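Local coordinates for inactive dihydropteroate synthase 2 (Mycobacterium tuberculosis, PDB 2VP8), which probably can bind the inhibitor dapsone, but seems to lack dihydropteroate synthase activity and probably plays no part in folate metabolism, at residues B[43-48]-B[79-84]; B[75-80]-B[290-295]. All blocks are in the same frame, centred on the assembly; numbering follows the deposited sequence.

Overall arrangement
The chain enters the TIM-type barrel on strand 43-49, passes through helix 65-76 and returns on strand 81-85. Contact 1 closes this first beta-alpha-beta crossover, a loop of 30 residues, by laying the two strands side by side. Contact 2 starts inside that loop, where helix 65-76 ends. It closes 209 residues later at the start of helix 291-306, the last helix of the chain. The two spans therefore cross and do not nest. They share A79 and D80, and their centres lie about 8 Å apart. I44 and A46 of contact 1 pack on R295 and V291 of contact 2. Together they tie strands 43-49 and 81-85 to helix 291-306.

Contact 1: B[43-48]-B[79-84]; sequences LIMAIV and ADVIDV
M45 and V81 sit side by side on neighbouring parallel strands. M45 CG is anti to its backbone N (chi1 175°), which sends the chain along V81 and D83. M45 CB lies 4.0 Å from V81 CB. CG rests on D83 CB, and SD passes D83 CB and CG. The chain bends at the last torsion, bringing M45 CE back to V81 CG1 at 3.8 Å. Backbone bonds join the strands: A46 N to V81 O (2.7 Å), D83 N to A46 O and V48 N to D83 O. At the start, I44 O takes two donors, V81 N at 2.9 Å and D80 N at 2.7 Å. D80 OD2 uses its anti lone pair to accept from I44 N at 2.8 Å; it also forms a salt bridge with R41. On the face opposite M45, V48 CG2 meets I82 CG2 (3.8 Å); A46 CB meets A79 CB just before strand 81-85. M45, V81 and D83 face the barrel interior. There D83 bonds S121 and N142 and pairs with R287. Strands 285-288 and 119-123 continue the sheet beyond 43-49 and 81-85. On the outer face, helix 98-114 packs on V48, I82 and V84, and helix 291-306 on I44 and A46.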
ATOM      1  N   LEU B  43      -1.309  10.731 -10.440  1.00 31.72           N
ATOM      2  CA  LEU B  43      -2.533  11.457 -10.717  1.00 32.41           C
ATOM      3  C   LEU B  43      -3.765  10.635 -10.467  1.00 33.15           C
ATOM      4  O   LEU B  43      -3.712   9.406 -10.489  1.00 33.62           O
ATOM      5  CB  LEU B  43      -2.554  11.942 -12.163  1.00 32.51           C
ATOM      6  CG  LEU B  43      -1.277  12.599 -12.671  1.00 31.88           C
ATOM      7  CD1 LEU B  43      -1.423  12.882 -14.162  1.00 30.98           C
ATOM      8  CD2 LEU B  43      -0.974  13.848 -11.850  1.00 30.07           C
ATOM      9  N   ILE B  44      -4.876  11.334 -10.250  1.00 34.12           N
ATOM     10  CA  ILE B  44      -6.173  10.724  -9.975  1.00 34.89           C
ATOM     11  C   ILE B  44      -7.181  11.053 -11.077  1.00 35.34           C
ATOM     12  O   ILE B  44      -7.416  12.227 -11.389  1.00 35.82           O
ATOM     13  CB  ILE B  44      -6.749  11.233  -8.648  1.00 35.01           C
ATOM     14  CG1 ILE B  44      -5.757  11.004  -7.498  1.00 35.12           C
ATOM     15  CG2 ILE B  44      -8.112  10.571  -8.366  1.00 35.58           C
ATOM     16  CD1 ILE B  44      -6.047  11.841  -6.265  1.00 33.76           C
ATOM     17  N   MET B  45      -7.766  10.009 -11.658  1.00 35.75           N
ATOM     18  CA  MET B  45      -8.882  10.133 -12.590  1.00 36.06           C
ATOM     19  C   MET B  45     -10.174   9.800 -11.836  1.00 36.72           C
ATOM     20  O   MET B  45     -10.358   8.684 -11.360  1.00 36.44           O
ATOM     21  CB  MET B  45      -8.678   9.201 -13.780  1.00 35.85           C
ATOM     22  CG  MET B  45      -9.823   9.160 -14.756  1.00 36.08           C
ATOM     23  SD  MET B  45      -9.626   7.872 -16.014  1.00 35.93           S
ATOM     24  CE  MET B  45      -8.842   8.818 -17.316  1.00 34.17           C
ATOM     25  N   ALA B  46     -11.052  10.789 -11.709  1.00 37.44           N
ATOM     26  CA  ALA B  46     -12.290  10.644 -10.960  1.00 37.77           C
ATOM     27  C   ALA B  46     -13.434  10.232 -11.879  1.00 38.43           C
ATOM     28  O   ALA B  46     -13.745  10.934 -12.839  1.00 38.72           O
ATOM     29  CB  ALA B  46     -12.611  11.939 -10.281  1.00 37.54           C
ATOM     30  N   ILE B  47     -14.048   9.090 -11.585  1.00 38.98           N
ATOM     31  CA  ILE B  47     -15.187   8.598 -12.350  1.00 39.44           C
ATOM     32  C   ILE B  47     -16.455   9.374 -11.987  1.00 40.29           C
ATOM     33  O   ILE B  47     -16.899   9.354 -10.843  1.00 40.13           O
ATOM     34  CB  ILE B  47     -15.426   7.086 -12.097  1.00 39.47           C
ATOM     35  CG1 ILE B  47     -14.198   6.267 -12.492  1.00 39.16           C
ATOM     36  CG2 ILE B  47     -16.676   6.598 -12.835  1.00 38.99           C
ATOM     37  CD1 ILE B  47     -14.247   4.819 -12.062  1.00 38.99           C
ATOM     38  N   VAL B  48     -17.038  10.050 -12.969  1.00 41.37           N
ATOM     39  CA  VAL B  48     -18.306  10.738 -12.768  1.00 42.49           C
ATOM     40  C   VAL B  48     -19.331  10.276 -13.801  1.00 43.32           C
ATOM     41  O   VAL B  48     -19.117  10.405 -15.003  1.00 43.57           O
ATOM     42  CB  VAL B  48     -18.141  12.278 -12.808  1.00 42.54           C
ATOM     43  CG1 VAL B  48     -19.495  12.970 -12.781  1.00 42.68           C
ATOM     44  CG2 VAL B  48     -17.310  12.744 -11.634  1.00 42.41           C
ATOM     45  N   ALA B  79      -8.749  15.730  -7.868  1.00 40.91           N
ATOM     46  CA  ALA B  79      -8.803  14.909  -9.081  1.00 40.72           C
ATOM     47  C   ALA B  79      -8.057  15.619 -10.204  1.00 40.80           C
ATOM     48  O   ALA B  79      -8.225  16.829 -10.416  1.00 40.95           O
ATOM     49  CB  ALA B  79     -10.231  14.638  -9.492  1.00 40.52           C
ATOM     50  N   ASP B  80      -7.226  14.870 -10.915  1.00 40.53           N
ATOM     51  CA  ASP B  80      -6.436  15.449 -11.988  1.00 40.38           C
ATOM     52  C   ASP B  80      -7.181  15.316 -13.300  1.00 40.25           C
ATOM     53  O   ASP B  80      -7.029  16.145 -14.197  1.00 40.03           O
ATOM     54  CB  ASP B  80      -5.085  14.766 -12.055  1.00 40.32           C
ATOM     55  CG  ASP B  80      -4.276  14.994 -10.810  1.00 40.61           C
ATOM     56  OD1 ASP B  80      -3.835  16.153 -10.597  1.00 41.88           O
ATOM     57  OD2 ASP B  80      -4.100  14.026 -10.039  1.00 39.17           O
ATOM     58  N   VAL B  81      -7.990  14.261 -13.387  1.00 39.93           N
ATOM     59  CA  VAL B  81      -8.849  14.019 -14.524  1.00 39.72           C
ATOM     60  C   VAL B  81     -10.254  13.747 -14.004  1.00 39.67           C
ATOM     61  O   VAL B  81     -10.419  13.069 -13.000  1.00 39.62           O
ATOM     62  CB  VAL B  81      -8.356  12.815 -15.349  1.00 39.81           C
ATOM     63  CG1 VAL B  81      -9.281  12.543 -16.522  1.00 39.84           C
ATOM     64  CG2 VAL B  81      -6.932  13.049 -15.854  1.00 39.73           C
ATOM     65  N   ILE B  82     -11.255  14.309 -14.672  1.00 39.64           N
ATOM     66  CA  ILE B  82     -12.633  13.920 -14.455  1.00 39.72           C
ATOM     67  C   ILE B  82     -13.018  13.054 -15.640  1.00 40.26           C
ATOM     68  O   ILE B  82     -12.999  13.499 -16.787  1.00 40.85           O
ATOM     69  CB  ILE B  82     -13.595  15.141 -14.344  1.00 39.85           C
ATOM     70  CG1 ILE B  82     -13.106  16.141 -13.288  1.00 38.85           C
ATOM     71  CG2 ILE B  82     -15.028  14.692 -14.036  1.00 38.97           C
ATOM     72  CD1 ILE B  82     -13.069  15.594 -11.881  1.00 37.03           C
ATOM     73  N   ASP B  83     -13.352  11.807 -15.353  1.00 40.69           N
ATOM     74  CA  ASP B  83     -13.694  10.839 -16.378  1.00 41.03           C
ATOM     75  C   ASP B  83     -15.214  10.721 -16.458  1.00 41.22           C
ATOM     76  O   ASP B  83     -15.839  10.100 -15.601  1.00 41.63           O
ATOM     77  CB  ASP B  83     -13.036   9.495 -16.053  1.00 40.88           C
ATOM     78  CG  ASP B  83     -13.250   8.466 -17.121  1.00 41.49           C
ATOM     79  OD1 ASP B  83     -12.826   8.683 -18.279  1.00 42.02           O
ATOM     80  OD2 ASP B  83     -13.835   7.417 -16.792  1.00 43.59           O
ATOM     81  N   VAL B  84     -15.795  11.332 -17.491  1.00 41.30           N
ATOM     82  CA  VAL B  84     -17.245  11.427 -17.637  1.00 41.27           C
ATOM     83  C   VAL B  84     -17.812  10.204 -18.353  1.00 41.55           C
ATOM     84  O   VAL B  84     -17.376   9.869 -19.454  1.00 41.59           O
ATOM     85  CB  VAL B  84     -17.646  12.717 -18.392  1.00 41.21           C
ATOM     86  CG1 VAL B  84     -19.142  12.812 -18.526  1.00 41.27           C
ATOM     87  CG2 VAL B  84     -17.124  13.948 -17.677  1.00 41.02           C
TER

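Contact 2: B[75-80]-B[290-295]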
ATOM      1  N   VAL B  75     -12.869  17.552  -7.903  1.00 39.89           N
ATOM      2  CA  VAL B  75     -11.938  18.658  -8.085  1.00 39.60           C
ATOM      3  C   VAL B  75     -11.405  19.128  -6.735  1.00 39.63           C
ATOM      4  O   VAL B  75     -10.194  19.286  -6.561  1.00 39.91           O
ATOM      5  CB  VAL B  75     -12.594  19.838  -8.829  1.00 39.45           C
ATOM      6  CG1 VAL B  75     -11.612  20.975  -9.002  1.00 39.34           C
ATOM      7  CG2 VAL B  75     -13.107  19.390 -10.182  1.00 39.72           C
ATOM      8  N   ALA B  76     -12.322  19.343  -5.789  1.00 39.49           N
ATOM      9  CA  ALA B  76     -12.004  19.808  -4.439  1.00 39.17           C
ATOM     10  C   ALA B  76     -11.018  18.880  -3.729  1.00 39.58           C
ATOM     11  O   ALA B  76     -10.226  19.325  -2.901  1.00 39.85           O
ATOM     12  CB  ALA B  76     -13.273  19.930  -3.627  1.00 38.60           C
ATOM     13  N   ASP B  77     -11.083  17.593  -4.052  1.00 39.74           N
ATOM     14  CA  ASP B  77     -10.264  16.593  -3.401  1.00 40.11           C
ATOM     15  C   ASP B  77      -9.030  16.277  -4.232  1.00 40.71           C
ATOM     16  O   ASP B  77      -8.265  15.368  -3.897  1.00 41.08           O
ATOM     17  CB  ASP B  77     -11.085  15.327  -3.147  1.00 40.02           C
ATOM     18  CG  ASP B  77     -12.099  15.500  -2.032  1.00 40.23           C
ATOM     19  OD1 ASP B  77     -12.174  16.596  -1.440  1.00 41.89           O
ATOM     20  OD2 ASP B  77     -12.833  14.539  -1.746  1.00 39.93           O
ATOM     21  N   GLY B  78      -8.856  17.016  -5.328  1.00 40.89           N
ATOM     22  CA  GLY B  78      -7.624  16.971  -6.111  1.00 40.84           C
ATOM     23  C   GLY B  78      -7.590  15.996  -7.269  1.00 40.95           C
ATOM     24  O   GLY B  78      -6.517  15.486  -7.619  1.00 40.97           O
ATOM     25  N   ALA B  79      -8.749  15.730  -7.868  1.00 40.91           N
ATOM     26  CA  ALA B  79      -8.803  14.909  -9.081  1.00 40.72           C
ATOM     27  C   ALA B  79      -8.057  15.619 -10.204  1.00 40.80           C
ATOM     28  O   ALA B  79      -8.225  16.829 -10.416  1.00 40.95           O
ATOM     29  CB  ALA B  79     -10.231  14.638  -9.492  1.00 40.52           C
ATOM     30  N   ASP B  80      -7.226  14.870 -10.915  1.00 40.53           N
ATOM     31  CA  ASP B  80      -6.436  15.449 -11.988  1.00 40.38           C
ATOM     32  C   ASP B  80      -7.181  15.316 -13.300  1.00 40.25           C
ATOM     33  O   ASP B  80      -7.029  16.145 -14.197  1.00 40.03           O
ATOM     34  CB  ASP B  80      -5.085  14.766 -12.055  1.00 40.32           C
ATOM     35  CG  ASP B  80      -4.276  14.994 -10.810  1.00 40.61           C
ATOM     36  OD1 ASP B  80      -3.835  16.153 -10.597  1.00 41.88           O
ATOM     37  OD2 ASP B  80      -4.100  14.026 -10.039  1.00 39.17           O
ATOM     38  N   GLU B 290     -13.723   7.150  -5.292  1.00 40.31           N
ATOM     39  CA  GLU B 290     -13.370   7.921  -4.107  1.00 40.98           C
ATOM     40  C   GLU B 290     -12.013   8.553  -4.316  1.00 40.67           C
ATOM     41  O   GLU B 290     -10.972   7.867  -4.283  1.00 41.08           O
ATOM     42  CB  GLU B 290     -13.337   7.035  -2.854  1.00 41.45           C
ATOM     43  CG  GLU B 290     -14.024   7.651  -1.616  1.00 44.06           C
ATOM     44  CD  GLU B 290     -13.262   8.836  -0.991  1.00 46.48           C
ATOM     45  OE1 GLU B 290     -13.806   9.970  -0.982  1.00 47.71           O
ATOM     46  OE2 GLU B 290     -12.132   8.634  -0.503  1.00 46.34           O
ATOM     47  N   VAL B 291     -12.031   9.868  -4.516  1.00 39.99           N
ATOM     48  CA  VAL B 291     -10.824  10.634  -4.817  1.00 39.20           C
ATOM     49  C   VAL B 291      -9.925  10.837  -3.597  1.00 38.82           C
ATOM     50  O   VAL B 291      -8.730  10.598  -3.676  1.00 38.91           O
ATOM     51  CB  VAL B 291     -11.184  12.000  -5.444  1.00 39.18           C
ATOM     52  CG1 VAL B 291      -9.928  12.784  -5.785  1.00 39.41           C
ATOM     53  CG2 VAL B 291     -12.035  11.799  -6.679  1.00 38.24           C
ATOM     54  N   ALA B 292     -10.508  11.269  -2.477  1.00 38.24           N
ATOM     55  CA  ALA B 292      -9.747  11.609  -1.273  1.00 37.85           C
ATOM     56  C   ALA B 292      -8.892  10.462  -0.681  1.00 37.83           C
ATOM     57  O   ALA B 292      -7.722  10.672  -0.349  1.00 38.00           O
ATOM     58  CB  ALA B 292     -10.662  12.215  -0.220  1.00 37.47           C
ATOM     59  N   ALA B 293      -9.464   9.263  -0.546  1.00 37.48           N
ATOM     60  CA  ALA B 293      -8.736   8.132   0.037  1.00 37.28           C
ATOM     61  C   ALA B 293      -7.524   7.820  -0.816  1.00 37.28           C
ATOM     62  O   ALA B 293      -6.432   7.557  -0.306  1.00 36.91           O
ATOM     63  CB  ALA B 293      -9.625   6.904   0.168  1.00 36.98           C
ATOM     64  N   THR B 294      -7.724   7.875  -2.127  1.00 37.55           N
ATOM     65  CA  THR B 294      -6.647   7.619  -3.070  1.00 37.70           C
ATOM     66  C   THR B 294      -5.616   8.734  -2.995  1.00 37.66           C
ATOM     67  O   THR B 294      -4.410   8.462  -2.947  1.00 37.96           O
ATOM     68  CB  THR B 294      -7.187   7.454  -4.490  1.00 37.72           C
ATOM     69  OG1 THR B 294      -8.137   6.379  -4.496  1.00 38.44           O
ATOM     70  CG2 THR B 294      -6.064   7.136  -5.461  1.00 37.93           C
ATOM     71  N   ARG B 295      -6.075   9.983  -2.935  1.00 37.39           N
ATOM     72  CA  ARG B 295      -5.136  11.087  -2.878  1.00 37.28           C
ATOM     73  C   ARG B 295      -4.191  10.921  -1.695  1.00 37.66           C
ATOM     74  O   ARG B 295      -2.974  11.082  -1.844  1.00 37.70           O
ATOM     75  CB  ARG B 295      -5.835  12.432  -2.806  1.00 37.11           C
ATOM     76  CG  ARG B 295      -4.865  13.583  -3.039  1.00 36.40           C
ATOM     77  CD  ARG B 295      -5.407  14.890  -2.565  1.00 33.78           C
ATOM     78  NE  ARG B 295      -5.572  14.913  -1.118  1.00 33.84           N
ATOM     79  CZ  ARG B 295      -6.744  14.875  -0.494  1.00 33.63           C
ATOM     80  NH1 ARG B 295      -7.875  14.807  -1.196  1.00 33.42           N
ATOM     81  NH2 ARG B 295      -6.781  14.909   0.835  1.00 32.12           N
TER
HETATM   82  O   HOH W   1     -13.256  12.227  -2.419  1.00 49.83           O
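R295 reaches from its helix to D77, bonding the backbone carbonyl and not the carboxylate. R295 NH1 donates to D77 O at 2.8 Å, with the oxygen at the guanidinium edge, near its plane. The arginine chain leaves anti to its backbone N, then bends at chi3 (66°), which turns the guanidinium to this oxygen. V291 approaches the same turn from beside R295. V291 CG1 lies 3.8 Å from D77 CB and 3.8 Å from A79 N. D77 OD2 lies against the first turn of helix 291-306, 3.5 Å from A292 CB. E290 is the N-cap of that helix, with E290 OE2 accepting from A293 N at 2.7 Å. A water accepts from A292 N and donates to E290 OE1; its bond to D77 OD2 is too short to trust. G78, with positive phi (93°), ends helix 65-76 in a Schellman motif and turns the chain toward strand 81-85. R41 donates to G78 O, and R295 NE pairs with E299. The carbonyl gripped by R295 belongs to a helix C-terminal turn, where the partial negative charge would probably strengthen the bond. The D77 and E290 carboxylates come near each other, and the amino end of helix 291-306 would probably ease their repulsion.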